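Local coordinates for vesicular integral-membrane protein VIP36 (Canis lupus familiaris, PDB 2E6V), which acts as a calcium-dependent intracellular lectin of the early secretory pathway, binding high-mannose glycans and sorting the glycoproteins that carry them, at residues D28-T33 against S52-Q57. Numbering follows the deposited sequence.
Sequences DFQGST and SIWNHQ
Asp28 and Trp54 form a hydrogen-bonded antiparallel pair, the N-H of Asp28 donating to Trp54 O (N to O 2.8 Å), and Gln30 and Ser52 repeat the pattern two residues on, with the strand segments 155° apart. Between them Phe29 and Ile53 make the non-hydrogen-bonded pair, where Phe29 CA leans on Ser52 O at 3.1 Å in a CA-H...O contact. Strand 27-31 lies at one edge of its sheet in the legume-lectin-like beta sandwich of this lumenal domain, and 49-55 links it to strand 204-211, away from the calcium and sugar sites. On the face shared by Asp28, Gln30, Ser52 and Trp54, the carboxylate of Asp28 reaches along the neighbouring chain segment to His56. There ND1 donates to the syn lone pair of Asp28 OD2 at 3.2 Å, the oxygen lying in the ring plane although carboxylate and imidazole are turned 43° apart. Arg93 salt-bridges the same OD2, which probably stabilises its negative charge. A type II' turn from Gln30 to Thr33 carries the chain off the sheet. Thr33 OG1 stands beside its backbone N (chi1 -54°), which brings this hydroxyl near two carbonyl oxygens, Gln30 O at 3.1 Å and Ser52 O at 3.2 Å, either a possible acceptor.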
loop_
_atom_site.group_PDB
_atom_site.type_symbol
_atom_site.label_atom_id
_atom_site.label_comp_id
_atom_site.label_asym_id
_atom_site.label_seq_id
_atom_site.Cartn_x
_atom_site.Cartn_y
_atom_site.Cartn_z
ATOM N N ASP A 28 1.559 8.199 -12.804
ATOM C CA ASP A 28 0.273 8.530 -13.429
ATOM C C ASP A 28 -0.881 8.269 -12.462
ATOM O O ASP A 28 -0.831 7.351 -11.630
ATOM C CB ASP A 28 0.048 7.724 -14.718
ATOM C CG ASP A 28 1.183 7.877 -15.711
ATOM O OD1 ASP A 28 1.078 8.751 -16.598
ATOM O OD2 ASP A 28 2.183 7.133 -15.609
ATOM N N PHE A 29 -1.909 9.099 -12.596
ATOM C CA PHE A 29 -3.100 9.066 -11.777
ATOM C C PHE A 29 -4.370 8.788 -12.593
ATOM O O PHE A 29 -4.372 8.916 -13.810
ATOM C CB PHE A 29 -3.239 10.370 -10.961
ATOM C CG PHE A 29 -3.170 11.646 -11.780
ATOM C CD1 PHE A 29 -4.292 12.128 -12.461
ATOM C CD2 PHE A 29 -1.998 12.396 -11.829
ATOM C CE1 PHE A 29 -4.245 13.332 -13.207
ATOM C CE2 PHE A 29 -1.933 13.579 -12.581
ATOM C CZ PHE A 29 -3.063 14.054 -13.263
ATOM N N GLN A 30 -5.442 8.399 -11.914
ATOM C CA GLN A 30 -6.719 8.178 -12.555
ATOM C C GLN A 30 -7.819 8.289 -11.502
ATOM O O GLN A 30 -7.523 8.371 -10.302
ATOM C CB GLN A 30 -6.756 6.809 -13.242
ATOM C CG GLN A 30 -7.055 5.629 -12.340
ATOM C CD GLN A 30 -6.873 4.304 -13.037
ATOM O OE1 GLN A 30 -7.277 4.121 -14.200
ATOM N NE2 GLN A 30 -6.241 3.351 -12.335
ATOM N N GLY A 31 -9.073 8.276 -11.950
ATOM C CA GLY A 31 -10.201 8.418 -11.065
ATOM C C GLY A 31 -10.244 9.782 -10.414
ATOM O O GLY A 31 -10.014 10.786 -11.069
ATOM N N SER A 32 -10.519 9.817 -9.114
ATOM C CA SER A 32 -10.835 11.072 -8.441
ATOM C C SER A 32 -9.580 11.851 -8.127
ATOM O O SER A 32 -9.666 13.014 -7.767
ATOM C CB SER A 32 -11.678 10.825 -7.160
ATOM O OG SER A 32 -11.203 9.694 -6.430
ATOM N N THR A 33 -8.424 11.214 -8.297
ATOM C CA THR A 33 -7.122 11.790 -7.913
ATOM C C THR A 33 -6.806 13.182 -8.449
ATOM O O THR A 33 -6.921 13.422 -9.632
ATOM C CB THR A 33 -5.977 10.840 -8.285
ATOM O OG1 THR A 33 -6.228 9.550 -7.704
ATOM C CG2 THR A 33 -4.619 11.386 -7.774
ATOM N N SER A 52 -6.425 6.699 -7.912
ATOM C CA SER A 52 -5.180 6.043 -7.719
ATOM C C SER A 52 -4.032 6.768 -8.416
ATOM O O SER A 52 -4.252 7.650 -9.270
ATOM C CB SER A 52 -5.294 4.591 -8.156
ATOM O OG SER A 52 -5.482 4.466 -9.547
ATOM N N ILE A 53 -2.818 6.420 -8.007
ATOM C CA ILE A 53 -1.616 7.018 -8.544
ATOM C C ILE A 53 -0.643 5.859 -8.698
ATOM O O ILE A 53 -0.546 5.010 -7.816
ATOM C CB ILE A 53 -1.058 8.170 -7.605
ATOM C CG1 ILE A 53 0.137 8.888 -8.268
ATOM C CG2 ILE A 53 -0.639 7.623 -6.249
ATOM C CD1 ILE A 53 0.222 10.410 -7.976
ATOM N N TRP A 54 0.066 5.796 -9.819
ATOM C CA TRP A 54 0.859 4.600 -10.086
ATOM C C TRP A 54 2.183 4.927 -10.680
ATOM O O TRP A 54 2.246 5.711 -11.615
ATOM C CB TRP A 54 0.116 3.690 -11.052
ATOM C CG TRP A 54 -0.957 2.885 -10.449
ATOM C CD1 TRP A 54 -2.297 3.180 -10.409
ATOM C CD2 TRP A 54 -0.806 1.612 -9.833
ATOM N NE1 TRP A 54 -2.988 2.158 -9.799
ATOM C CE2 TRP A 54 -2.093 1.183 -9.436
ATOM C CE3 TRP A 54 0.297 0.782 -9.581
ATOM C CZ2 TRP A 54 -2.303 -0.029 -8.791
ATOM C CZ3 TRP A 54 0.099 -0.408 -8.951
ATOM C CH2 TRP A 54 -1.194 -0.813 -8.554
ATOM N N ASN A 55 3.233 4.310 -10.130
ATOM C CA ASN A 55 4.614 4.494 -10.585
ATOM C C ASN A 55 4.722 3.949 -12.015
ATOM O O ASN A 55 4.131 2.907 -12.356
ATOM C CB ASN A 55 5.586 3.783 -9.622
ATOM C CG ASN A 55 7.042 4.246 -9.751
ATOM O OD1 ASN A 55 7.971 3.565 -9.282
ATOM N ND2 ASN A 55 7.248 5.411 -10.364
ATOM N N HIS A 56 5.460 4.669 -12.853
ATOM C CA HIS A 56 5.483 4.392 -14.284
ATOM C C HIS A 56 6.587 3.401 -14.622
ATOM O O HIS A 56 6.534 2.701 -15.637
ATOM C CB HIS A 56 5.690 5.703 -15.039
ATOM C CG HIS A 56 5.681 5.550 -16.529
ATOM N ND1 HIS A 56 4.635 5.986 -17.315
ATOM C CD2 HIS A 56 6.590 5.012 -17.375
ATOM C CE1 HIS A 56 4.899 5.721 -18.580
ATOM N NE2 HIS A 56 6.079 5.128 -18.644
ATOM N N GLN A 57 7.576 3.343 -13.749
ATOM C CA GLN A 57 8.745 2.524 -13.970
ATOM C C GLN A 57 8.660 1.308 -13.089
ATOM O O GLN A 57 8.504 1.442 -11.866
ATOM C CB GLN A 57 10.029 3.286 -13.611
ATOM C CG GLN A 57 10.053 4.749 -14.089
ATOM C CD GLN A 57 10.497 4.899 -15.545
ATOM O OE1 GLN A 57 11.047 3.968 -16.150
ATOM N NE2 GLN A 57 10.263 6.078 -16.108
#